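Local coordinates for protein DNA gyrase, B subunit, truncated (Myxococcus xanthus, PDB 3CWV) that probably uses ATP to drive breakage, passage and rejoining of double-stranded DNA, as the B subunit of a type II topoisomerase, at residues 182-187 against 207-212; 226-231 against 338-343; 237-242 against 304-309; 243-248 against 298-303; 251-256 against 267-272. All coordinates share one frame; numbering follows the deposited sequence.

Contact 1: residues 182-187 against 207-212; sequences AALAPG and GGVAQW
A183 and P186, at and just beyond the C-terminal end of helix 171-184, meet G208, V209 and W212 at the start of helix 208-217. As in other type II topoisomerases, this is where the ATPase (GHKL) domain hands over to the transducer domain with its ribosomal S5-like fold, so the two short segments probably form part of the joint between domains. The tight side centres on A183. Its CB lies 3.6 Å from W212 CE3 and nearly as close to W212 CB, approaching the indole obliquely. W212 CG stands anti to its backbone N (chi1 -173°), beside the carbonyl carbon, and lies 3.9 Å from A183 CB. Beyond A183 the indole continues onto I303, L254 and F256 of the five-stranded sheet. L184 reaches V209 more loosely, with 4.1 Å between L184 CD2 and V209 CG1, the two side chains crossing each other at a slant. Toward the partly exposed P186 and the exposed G207 the fit changes character. The pyrrolidine ring lies against bare backbone, P186 CB being 3.7 Å from G208 CA; glycine suits this place, where phi is positive (66°). At this end G207 N donates to Q211 OE1 at 3.1 Å, a backbone to side-chain bond within the segment. No direct polar bond joins the segments, but water does: one molecule donates to A183 O at 2.9 Å and accepts from V209 N at the same distance, while G208 CA brings a CH contact of 3.4 Å to that same A183 O.

Contact 2: residues 226-231 against 338-343; sequences EPVVFD and PLFIEL
Strand 228-231, carrying V228 and F230, runs roughly antiparallel to helix 338-343, with L343 and L339 opposite them, the axes approaching to 10.9 Å at an angle of 149°. Everything that crosses this gap is apolar. The centrepiece is a T-shaped aromatic pair: the edge of F230 points at the face of F340, with ring centroids 4.9 Å apart and planes inclined at 76°. F230 CE2 leads, coming down over the F340 ring but offset toward the rim, and ends 3.6 Å from F340 CZ. L339 slides past F230 in the opposite direction, its CB 3.8 Å from F230 CE1. V228 and L343 meet tip to tip, and tightly, since V228 CG1 and L343 CD1 are only 3.4 Å apart. V228 CG1 is anti to its backbone N (chi1 179°), which aims this methyl at the leucine. L339 and L343 form the more exposed border, whereas F340 is buried. Its ring is also enclosed by A275, L276 and A279 of helix 267-284 and by L243 of strand 237-245, so in the S5-like transducer domain helix 328-345 rests partly on an outermost strand of the sheet, 228-234, and partly on its companion helix.

Contact 3: residues 237-242 against 304-309; sequences LRVQCA and VAVSGP
The guanidinium of R238, a residue whose CB meets S307 OG at 3.6 Å across the strands, has the amide nitrogen of Q240 over one face: Q240 NE2 sits 3.3 Å above the plane, over its centre. An extended chain carries the group away from S307, and its NH2 forms a salt bridge with D231 of the next strand. R238 and S307 lie on neighbouring antiparallel strands, 237-245 and 300-307, in the middle of the S5-like sheet of the transducer domain. Q240 and A305 exchange two nearly straight bonds, with A305 N to Q240 O at 2.9 Å and 172°. The R238–S307 pair is bonded likewise but more bent, near 145°. On the face that bears R238, Q240 and S307, a water bonds to Q240 OE1 at 2.6 Å and also to R238 O and S307 OG; it has more acceptors within reach than protons to give. The opposite face is apolar: V239 CG2 lies 4.0 Å from V306 CG2, and C241 packs beside V304, beneath helix 267-284. Just past the end of strand 300-307, L237 CD2 comes to 3.9 Å from G308 CA.

Contact 4: residues 243-248 against 298-303; sequences LQWCED and QGLTAI
W245 and L300 face each other as a non-hydrogen-bonded pair, and the leucine lies over the indole. L300 CD1 covers one face in a CH-pi contact, 3.9 Å from the centroid of the five-membered ring and 15° off its normal, while L300 CB sits over W245 NE1. At the indole edge, in its plane, Q298 O is 3.6 Å from W245 CD1; NE1 itself is hydrogen-bonded to V296 O. The same leucine crosses L243 at a slant, its CD1 3.8 Å from L243 CB. These side chains share the face of the sheet covered by L276 of helix 267-284, at the far end of the antiparallel pair 237-245 and 300-307 in the S5-like transducer domain. Q244 and T301, on the other face, form the hydrogen-bonded pair, with T301 N to Q244 O at 2.8 Å and 174°. The Q244 chain folds at chi2 (66°), and its NE2 donates to W245 O at 3.0 Å, from above the carbonyl plane, as well as to H224 O. Past the strands C246 N still bonds to G299 O, and D248 O closes on G299 CA at 3.3 Å.

Contact 5: residues 251-256 against 267-272; sequences STLLSF and AHVKGV
V269 presses its CG2 methyl against S255, 3.3 Å from S255 CB, closer than carbons usually lie. The contact sits in a beta-alpha-beta unit: strand 252-257 leads by way of the short strand 260-261 into helix 267-284, and the chain then returns as strand 300-307, parallel to the first and beside it. The crossover is left-handed, a hallmark of the S5-like fold. Here the first turn of the helix settles on the strand, the two axes 9.0 Å apart and their directions at 131°. V269 uses both branches. CG2, anti to the carbonyl carbon, goes to the serine; CG1, anti to the backbone N (chi1 167°), meets L253 tip to tip, 3.9 Å from L253 CD2. The H268 imidazole stands alongside, with its CE1 3.4 Å from S255 CB and V269 CG2 over the centre of one face, so valine and histidine close on the serine together. The ring edge is turned toward the backbone of the next residue, where H268 CE1 lies 3.4 Å from F256 O. Elsewhere H268 touches V304 and V306 of strand 300-307, and its NE2 makes a weak bond to H265 O. The serine hydroxyl, though buried under the helix, has polar partners in the connecting loop: S255 OG is hydrogen-bonded to both H265 ND1 and T262 OG1.

Contacts 1, 3, 4 and 5 are buried, and contact 2 only partly so. Contacts 3 and 4 are two ends of one strand pair, 237-245 with 300-307, and are the ones in which backbone hydrogen bonds join the two segments directly. Contact 5 adds the next strand, 252-257, whose backbone bonds to strand 300-307, and lays helix 267-284 over the sheet; contact 2 adds the outer strand 228-234 and the second helix. Both helix contacts rely on apolar carbon, but contact 5 mixes in histidine and serine. Contact 1, bridged by water, packs on the face of the sheet opposite those helices.

Contact 1: residues 182-187 against 207-212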
# COMPACT_ATOMS: atom_id res chain seq x y z
N ALA A 182 -2.59 5.16 -4.23
CA ALA A 182 -2.17 6.42 -4.88
C ALA A 182 -1.48 7.40 -3.93
O ALA A 182 -0.50 8.06 -4.30
CB ALA A 182 -3.37 7.10 -5.58
N ALA A 183 -1.99 7.50 -2.70
CA ALA A 183 -1.38 8.35 -1.66
C ALA A 183 -0.02 7.82 -1.18
O ALA A 183 0.90 8.59 -0.90
CB ALA A 183 -2.33 8.49 -0.46
N LEU A 184 0.09 6.50 -1.06
CA LEU A 184 1.28 5.90 -0.45
C LEU A 184 2.44 5.82 -1.45
O LEU A 184 3.59 5.72 -1.06
CB LEU A 184 0.97 4.52 0.11
CG LEU A 184 0.07 4.61 1.33
CD1 LEU A 184 -0.57 3.28 1.67
CD2 LEU A 184 0.84 5.15 2.53
N ALA A 185 2.10 5.86 -2.73
CA ALA A 185 3.08 5.82 -3.80
C ALA A 185 2.87 7.07 -4.67
O ALA A 185 2.32 7.01 -5.77
CB ALA A 185 2.94 4.51 -4.58
N PRO A 186 3.26 8.25 -4.13
CA PRO A 186 2.89 9.52 -4.75
C PRO A 186 3.33 9.60 -6.19
O PRO A 186 4.49 9.28 -6.50
CB PRO A 186 3.65 10.58 -3.92
CG PRO A 186 4.37 9.87 -2.86
CD PRO A 186 4.03 8.40 -2.89
N GLY A 187 2.42 9.99 -7.08
CA GLY A 187 2.72 10.03 -8.50
C GLY A 187 2.23 8.80 -9.25
O GLY A 187 2.02 8.86 -10.45
N GLY A 207 1.15 14.84 -4.46
CA GLY A 207 1.49 15.31 -3.12
C GLY A 207 1.43 14.24 -2.05
O GLY A 207 1.65 14.53 -0.89
N GLY A 208 1.12 13.00 -2.41
CA GLY A 208 1.24 11.90 -1.45
C GLY A 208 0.31 11.93 -0.24
O GLY A 208 -0.87 12.26 -0.35
N VAL A 209 0.84 11.59 0.93
CA VAL A 209 -0.00 11.52 2.12
C VAL A 209 -0.41 12.93 2.59
O VAL A 209 -1.37 13.07 3.34
CB VAL A 209 0.64 10.69 3.26
CG1 VAL A 209 0.78 9.21 2.84
CG2 VAL A 209 1.98 11.29 3.71
N ALA A 210 0.31 13.95 2.13
CA ALA A 210 -0.08 15.34 2.41
C ALA A 210 -1.36 15.68 1.67
O ALA A 210 -2.31 16.26 2.23
CB ALA A 210 1.03 16.30 2.01
N GLN A 211 -1.40 15.30 0.40
CA GLN A 211 -2.58 15.55 -0.40
C GLN A 211 -3.76 14.76 0.19
O GLN A 211 -4.88 15.27 0.25
CB GLN A 211 -2.31 15.23 -1.86
CG GLN A 211 -3.47 15.46 -2.82
CD GLN A 211 -3.02 15.55 -4.25
OE1 GLN A 211 -1.88 15.26 -4.56
NE2 GLN A 211 -3.93 15.94 -5.15
N TRP A 212 -3.48 13.55 0.68
CA TRP A 212 -4.48 12.67 1.27
C TRP A 212 -5.02 13.22 2.58
O TRP A 212 -6.21 13.08 2.88
CB TRP A 212 -3.87 11.27 1.51
CG TRP A 212 -4.84 10.19 1.96
CD1 TRP A 212 -6.19 10.16 1.78
CD2 TRP A 212 -4.50 8.94 2.61
NE1 TRP A 212 -6.72 9.01 2.31
CE2 TRP A 212 -5.71 8.24 2.82
CE3 TRP A 212 -3.30 8.36 3.05
CZ2 TRP A 212 -5.76 6.99 3.45
CZ3 TRP A 212 -3.34 7.12 3.66
CH2 TRP A 212 -4.57 6.44 3.86
O HOH W 1 3.09 9.81 0.52

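Contact 2: residues 226-231 against 338-343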
# COMPACT_ATOMS: atom_id res chain seq x y z
N GLU A 226 -2.32 24.34 4.61
CA GLU A 226 -1.50 23.30 4.01
C GLU A 226 -0.97 22.38 5.11
O GLU A 226 -0.56 22.85 6.18
CB GLU A 226 -0.35 23.93 3.21
CG GLU A 226 0.00 23.21 1.92
CD GLU A 226 -1.15 23.18 0.91
OE1 GLU A 226 -1.81 24.22 0.69
OE2 GLU A 226 -1.38 22.10 0.32
N PRO A 227 -1.03 21.05 4.88
CA PRO A 227 -0.54 20.15 5.92
C PRO A 227 0.95 20.35 6.15
O PRO A 227 1.68 20.79 5.24
CB PRO A 227 -0.84 18.75 5.35
CG PRO A 227 -1.97 18.97 4.38
CD PRO A 227 -1.57 20.29 3.73
N VAL A 228 1.40 20.05 7.36
CA VAL A 228 2.83 19.95 7.62
C VAL A 228 3.33 18.63 7.02
O VAL A 228 2.74 17.59 7.28
CB VAL A 228 3.15 19.97 9.12
CG1 VAL A 228 4.66 19.84 9.34
CG2 VAL A 228 2.62 21.24 9.76
N VAL A 229 4.40 18.67 6.23
CA VAL A 229 4.85 17.48 5.51
C VAL A 229 6.34 17.24 5.65
O VAL A 229 7.12 18.19 5.75
CB VAL A 229 4.49 17.54 4.00
CG1 VAL A 229 3.03 17.85 3.81
CG2 VAL A 229 5.32 18.59 3.28
N PHE A 230 6.73 15.97 5.66
CA PHE A 230 8.14 15.57 5.61
C PHE A 230 8.28 14.38 4.67
O PHE A 230 7.34 13.59 4.51
CB PHE A 230 8.64 15.18 7.00
CG PHE A 230 8.54 16.28 8.01
CD1 PHE A 230 9.41 17.36 7.97
CD2 PHE A 230 7.57 16.23 9.00
CE1 PHE A 230 9.31 18.38 8.90
CE2 PHE A 230 7.48 17.25 9.93
CZ PHE A 230 8.35 18.32 9.88
N ASP A 231 9.41 14.30 3.99
CA ASP A 231 9.70 13.17 3.13
C ASP A 231 11.21 13.06 3.13
O ASP A 231 11.88 13.95 2.61
CB ASP A 231 9.21 13.44 1.69
CG ASP A 231 9.50 12.29 0.73
OD1 ASP A 231 10.00 11.20 1.14
OD2 ASP A 231 9.22 12.49 -0.48
N PRO A 338 14.46 19.24 14.92
CA PRO A 338 14.90 20.60 14.55
C PRO A 338 14.08 21.23 13.41
O PRO A 338 13.92 22.46 13.37
CB PRO A 338 16.36 20.42 14.12
CG PRO A 338 16.56 18.97 13.91
CD PRO A 338 15.49 18.23 14.64
N LEU A 339 13.59 20.40 12.49
CA LEU A 339 12.69 20.87 11.43
C LEU A 339 11.36 21.35 11.97
O LEU A 339 10.84 22.35 11.49
CB LEU A 339 12.47 19.78 10.38
CG LEU A 339 13.67 19.31 9.55
CD1 LEU A 339 13.25 18.21 8.56
CD2 LEU A 339 14.35 20.45 8.79
N PHE A 340 10.82 20.65 12.97
CA PHE A 340 9.58 21.04 13.61
C PHE A 340 9.78 22.38 14.36
O PHE A 340 8.92 23.26 14.28
CB PHE A 340 9.14 20.00 14.63
CG PHE A 340 8.16 18.94 14.11
CD1 PHE A 340 6.95 19.28 13.52
CD2 PHE A 340 8.44 17.58 14.31
CE1 PHE A 340 6.04 18.30 13.11
CE2 PHE A 340 7.57 16.59 13.89
CZ PHE A 340 6.36 16.95 13.29
N ILE A 341 10.88 22.50 15.11
CA ILE A 341 11.24 23.75 15.83
C ILE A 341 11.22 24.97 14.89
O ILE A 341 10.49 25.93 15.12
CB ILE A 341 12.61 23.63 16.56
CG1 ILE A 341 12.49 22.68 17.77
CG2 ILE A 341 13.11 25.01 17.05
CD1 ILE A 341 13.80 22.33 18.44
N GLU A 342 12.01 24.93 13.82
CA GLU A 342 12.06 26.03 12.87
C GLU A 342 10.71 26.27 12.19
O GLU A 342 10.21 27.39 12.13
CB GLU A 342 13.13 25.77 11.83
CG GLU A 342 13.17 26.79 10.69
CD GLU A 342 13.82 28.14 11.07
OE1 GLU A 342 14.19 28.89 10.14
OE2 GLU A 342 13.96 28.44 12.28
N LEU A 343 10.11 25.19 11.69
CA LEU A 343 8.84 25.24 11.00
C LEU A 343 7.75 25.88 11.83
O LEU A 343 6.93 26.66 11.31
CB LEU A 343 8.41 23.82 10.64
CG LEU A 343 7.01 23.46 10.18
CD1 LEU A 343 7.17 22.18 9.39
CD2 LEU A 343 6.05 23.26 11.33

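Contact 3: residues 237-242 against 304-309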
# COMPACT_ATOMS: atom_id res chain seq x y z
N LEU A 237 15.52 3.62 3.83
CA LEU A 237 14.11 3.61 4.23
C LEU A 237 13.52 4.99 4.00
O LEU A 237 14.05 5.97 4.54
CB LEU A 237 13.99 3.30 5.73
CG LEU A 237 14.42 1.91 6.22
CD1 LEU A 237 13.99 1.70 7.64
CD2 LEU A 237 13.83 0.82 5.34
N ARG A 238 12.42 5.08 3.27
CA ARG A 238 11.75 6.34 3.05
C ARG A 238 10.67 6.60 4.09
O ARG A 238 9.84 5.74 4.38
CB ARG A 238 11.16 6.42 1.65
CG ARG A 238 10.47 7.75 1.37
CD ARG A 238 9.74 7.68 0.03
NE ARG A 238 9.32 9.00 -0.45
CZ ARG A 238 8.64 9.21 -1.58
NH1 ARG A 238 8.28 8.18 -2.35
NH2 ARG A 238 8.32 10.44 -1.94
N VAL A 239 10.69 7.78 4.67
CA VAL A 239 9.70 8.13 5.68
C VAL A 239 8.93 9.32 5.13
O VAL A 239 9.55 10.30 4.72
CB VAL A 239 10.37 8.50 7.00
CG1 VAL A 239 9.33 8.98 8.03
CG2 VAL A 239 11.17 7.30 7.54
N GLN A 240 7.61 9.19 5.04
CA GLN A 240 6.74 10.25 4.54
C GLN A 240 5.71 10.51 5.62
O GLN A 240 5.15 9.58 6.20
CB GLN A 240 6.02 9.82 3.26
CG GLN A 240 6.94 9.45 2.11
CD GLN A 240 6.20 8.74 1.00
OE1 GLN A 240 6.03 7.51 1.02
NE2 GLN A 240 5.74 9.51 0.01
N CYS A 241 5.46 11.78 5.90
CA CYS A 241 4.62 12.13 7.00
C CYS A 241 3.78 13.38 6.64
O CYS A 241 4.25 14.26 5.92
CB CYS A 241 5.52 12.40 8.21
SG CYS A 241 4.67 12.98 9.62
N ALA A 242 2.54 13.42 7.12
CA ALA A 242 1.69 14.62 6.96
C ALA A 242 0.92 14.86 8.25
O ALA A 242 0.39 13.92 8.83
CB ALA A 242 0.73 14.47 5.80
N VAL A 304 1.67 8.63 8.88
CA VAL A 304 3.10 8.32 8.90
C VAL A 304 3.35 7.00 8.14
O VAL A 304 2.85 5.96 8.55
CB VAL A 304 3.62 8.16 10.36
CG1 VAL A 304 5.11 7.77 10.33
CG2 VAL A 304 3.37 9.45 11.21
N ALA A 305 4.10 7.03 7.04
CA ALA A 305 4.31 5.86 6.20
C ALA A 305 5.81 5.64 6.02
O ALA A 305 6.52 6.55 5.59
CB ALA A 305 3.66 6.06 4.80
N VAL A 306 6.27 4.44 6.35
CA VAL A 306 7.68 4.10 6.08
C VAL A 306 7.69 3.05 5.00
O VAL A 306 6.76 2.28 4.87
CB VAL A 306 8.44 3.67 7.38
CG1 VAL A 306 7.82 2.41 7.98
CG2 VAL A 306 9.96 3.50 7.11
N SER A 307 8.71 3.05 4.15
CA SER A 307 8.75 2.04 3.12
C SER A 307 10.22 1.67 2.89
O SER A 307 11.10 2.47 3.24
CB SER A 307 8.09 2.58 1.84
OG SER A 307 8.91 3.58 1.21
N GLY A 308 10.48 0.49 2.34
CA GLY A 308 11.84 0.04 2.10
C GLY A 308 11.83 -1.43 1.68
O GLY A 308 10.75 -2.03 1.54
N PRO A 309 13.02 -2.03 1.51
CA PRO A 309 13.06 -3.46 1.14
C PRO A 309 12.21 -4.28 2.13
O PRO A 309 12.28 -4.02 3.35
CB PRO A 309 14.55 -3.80 1.28
CG PRO A 309 15.26 -2.47 0.98
CD PRO A 309 14.36 -1.44 1.66
O HOH W 2 7.36 5.78 2.50

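Contact 4: residues 243-248 against 298-303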
# COMPACT_ATOMS: atom_id res chain seq x y z
N LEU A 243 0.82 16.12 8.68
CA LEU A 243 0.04 16.46 9.87
C LEU A 243 -0.90 17.64 9.56
O LEU A 243 -0.49 18.63 8.95
CB LEU A 243 0.94 16.82 11.06
CG LEU A 243 1.95 15.76 11.54
CD1 LEU A 243 3.31 16.01 10.90
CD2 LEU A 243 2.09 15.83 13.05
N GLN A 244 -2.14 17.54 10.01
CA GLN A 244 -3.14 18.54 9.71
C GLN A 244 -4.06 18.70 10.91
O GLN A 244 -4.76 17.75 11.28
CB GLN A 244 -3.96 18.13 8.47
CG GLN A 244 -5.11 19.10 8.14
CD GLN A 244 -4.60 20.45 7.72
OE1 GLN A 244 -3.92 20.57 6.71
NE2 GLN A 244 -4.88 21.48 8.51
N TRP A 245 -4.05 19.90 11.50
CA TRP A 245 -4.90 20.23 12.62
C TRP A 245 -6.15 20.96 12.15
O TRP A 245 -6.09 21.77 11.23
CB TRP A 245 -4.16 21.12 13.62
CG TRP A 245 -3.22 20.39 14.52
CD1 TRP A 245 -3.52 19.78 15.71
CD2 TRP A 245 -1.82 20.20 14.32
NE1 TRP A 245 -2.39 19.24 16.26
CE2 TRP A 245 -1.33 19.48 15.42
CE3 TRP A 245 -0.93 20.57 13.30
CZ2 TRP A 245 0.00 19.11 15.54
CZ3 TRP A 245 0.40 20.21 13.43
CH2 TRP A 245 0.85 19.48 14.54
N CYS A 246 -7.26 20.62 12.78
CA CYS A 246 -8.56 21.21 12.51
C CYS A 246 -9.14 21.57 13.87
O CYS A 246 -8.66 21.09 14.89
CB CYS A 246 -9.47 20.22 11.79
SG CYS A 246 -8.85 19.69 10.18
N GLU A 247 -10.16 22.41 13.91
CA GLU A 247 -10.72 22.77 15.20
C GLU A 247 -11.91 21.91 15.59
O GLU A 247 -13.06 22.36 15.60
CB GLU A 247 -11.02 24.27 15.32
CG GLU A 247 -11.79 24.87 14.18
CD GLU A 247 -12.65 26.04 14.64
OE1 GLU A 247 -13.69 26.32 13.99
OE2 GLU A 247 -12.27 26.67 15.66
N ASP A 248 -11.61 20.65 15.89
CA ASP A 248 -12.59 19.71 16.45
C ASP A 248 -11.91 18.76 17.44
O ASP A 248 -10.72 18.90 17.74
CB ASP A 248 -13.35 18.96 15.35
CG ASP A 248 -12.43 18.36 14.28
OD1 ASP A 248 -12.82 18.38 13.10
OD2 ASP A 248 -11.33 17.87 14.63
N GLN A 298 -5.24 16.53 19.68
CA GLN A 298 -6.64 16.96 19.58
C GLN A 298 -6.84 17.70 18.27
O GLN A 298 -6.11 18.64 17.98
CB GLN A 298 -7.03 17.83 20.77
CG GLN A 298 -7.47 17.01 21.97
CD GLN A 298 -7.27 17.74 23.29
OE1 GLN A 298 -7.10 18.97 23.33
NE2 GLN A 298 -7.28 16.98 24.39
N GLY A 299 -7.79 17.25 17.46
CA GLY A 299 -8.02 17.83 16.14
C GLY A 299 -6.98 17.50 15.08
O GLY A 299 -7.07 17.99 13.95
N LEU A 300 -6.00 16.67 15.43
CA LEU A 300 -4.96 16.25 14.48
C LEU A 300 -5.35 15.05 13.61
O LEU A 300 -5.78 14.01 14.12
CB LEU A 300 -3.65 15.90 15.21
CG LEU A 300 -2.45 15.45 14.35
CD1 LEU A 300 -2.13 16.48 13.26
CD2 LEU A 300 -1.23 15.17 15.19
N THR A 301 -5.20 15.21 12.30
CA THR A 301 -5.17 14.08 11.38
C THR A 301 -3.70 13.95 10.96
O THR A 301 -3.13 14.86 10.36
CB THR A 301 -6.10 14.30 10.16
OG1 THR A 301 -7.45 14.46 10.59
CG2 THR A 301 -6.03 13.10 9.17
N ALA A 302 -3.08 12.83 11.32
CA ALA A 302 -1.67 12.59 11.03
C ALA A 302 -1.50 11.24 10.31
O ALA A 302 -2.19 10.25 10.61
CB ALA A 302 -0.83 12.62 12.32
N ILE A 303 -0.60 11.22 9.33
CA ILE A 303 -0.31 10.01 8.58
C ILE A 303 1.20 9.84 8.54
O ILE A 303 1.93 10.79 8.23
CB ILE A 303 -0.85 10.09 7.13
CG1 ILE A 303 -2.35 10.45 7.10
CG2 ILE A 303 -0.59 8.76 6.38
CD1 ILE A 303 -2.85 10.86 5.75

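Contact 5: residues 251-256 against 267-272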
# COMPACT_ATOMS: atom_id res chain seq x y z
N SER A 251 -9.38 12.79 16.66
CA SER A 251 -7.97 12.60 16.34
C SER A 251 -7.88 11.41 15.40
O SER A 251 -8.59 10.42 15.58
CB SER A 251 -7.18 12.31 17.61
OG SER A 251 -5.79 12.54 17.43
N THR A 252 -7.02 11.51 14.39
CA THR A 252 -6.80 10.41 13.46
C THR A 252 -5.29 10.20 13.27
O THR A 252 -4.57 11.14 12.94
CB THR A 252 -7.51 10.69 12.10
OG1 THR A 252 -8.93 10.67 12.30
CG2 THR A 252 -7.13 9.64 11.04
N LEU A 253 -4.83 8.98 13.50
CA LEU A 253 -3.42 8.64 13.30
C LEU A 253 -3.35 7.34 12.48
O LEU A 253 -3.71 6.28 12.97
CB LEU A 253 -2.69 8.52 14.64
CG LEU A 253 -1.16 8.30 14.66
CD1 LEU A 253 -0.47 9.06 13.57
CD2 LEU A 253 -0.56 8.69 15.99
N LEU A 254 -2.94 7.47 11.22
CA LEU A 254 -2.83 6.33 10.30
C LEU A 254 -1.35 6.08 10.04
O LEU A 254 -0.63 7.00 9.65
CB LEU A 254 -3.46 6.68 8.95
CG LEU A 254 -4.96 6.51 8.64
CD1 LEU A 254 -5.87 6.32 9.86
CD2 LEU A 254 -5.46 7.63 7.70
N SER A 255 -0.88 4.85 10.26
CA SER A 255 0.54 4.56 10.00
C SER A 255 0.65 3.32 9.12
O SER A 255 -0.22 2.44 9.17
CB SER A 255 1.32 4.39 11.29
OG SER A 255 0.74 3.42 12.11
N PHE A 256 1.71 3.28 8.31
CA PHE A 256 1.89 2.21 7.32
C PHE A 256 3.35 1.81 7.27
O PHE A 256 4.22 2.63 7.51
CB PHE A 256 1.51 2.71 5.92
CG PHE A 256 0.08 3.16 5.80
CD1 PHE A 256 -0.90 2.29 5.35
CD2 PHE A 256 -0.29 4.45 6.19
CE1 PHE A 256 -2.23 2.70 5.26
CE2 PHE A 256 -1.60 4.87 6.14
CZ PHE A 256 -2.58 4.00 5.65
N ALA A 267 7.80 2.26 15.79
CA ALA A 267 8.98 3.12 15.78
C ALA A 267 8.88 4.31 14.82
O ALA A 267 9.40 5.38 15.12
CB ALA A 267 10.22 2.29 15.47
N HIS A 268 8.23 4.11 13.67
CA HIS A 268 8.05 5.18 12.69
C HIS A 268 7.19 6.31 13.29
O HIS A 268 7.56 7.49 13.23
CB HIS A 268 7.46 4.65 11.36
CG HIS A 268 6.23 3.79 11.52
ND1 HIS A 268 5.29 3.64 10.53
CD2 HIS A 268 5.81 3.02 12.56
CE1 HIS A 268 4.34 2.81 10.94
NE2 HIS A 268 4.64 2.42 12.16
N VAL A 269 6.10 5.92 13.93
CA VAL A 269 5.19 6.88 14.55
C VAL A 269 5.84 7.54 15.77
O VAL A 269 5.80 8.77 15.91
CB VAL A 269 3.88 6.18 14.91
CG1 VAL A 269 3.01 7.03 15.85
CG2 VAL A 269 3.12 5.78 13.63
N LYS A 270 6.44 6.74 16.66
CA LYS A 270 7.07 7.30 17.85
C LYS A 270 8.18 8.29 17.53
O LYS A 270 8.34 9.27 18.23
CB LYS A 270 7.58 6.19 18.78
CG LYS A 270 6.53 5.73 19.79
CD LYS A 270 6.66 6.44 21.14
CE LYS A 270 7.94 6.01 21.86
NZ LYS A 270 7.87 6.15 23.35
N GLY A 271 8.94 8.05 16.48
CA GLY A 271 9.92 9.04 16.04
C GLY A 271 9.27 10.41 15.80
O GLY A 271 9.81 11.46 16.18
N VAL A 272 8.09 10.39 15.18
CA VAL A 272 7.40 11.62 14.80
C VAL A 272 6.82 12.29 16.03
O VAL A 272 6.99 13.48 16.22
CB VAL A 272 6.30 11.39 13.72
CG1 VAL A 272 5.51 12.72 13.43
CG2 VAL A 272 6.93 10.87 12.41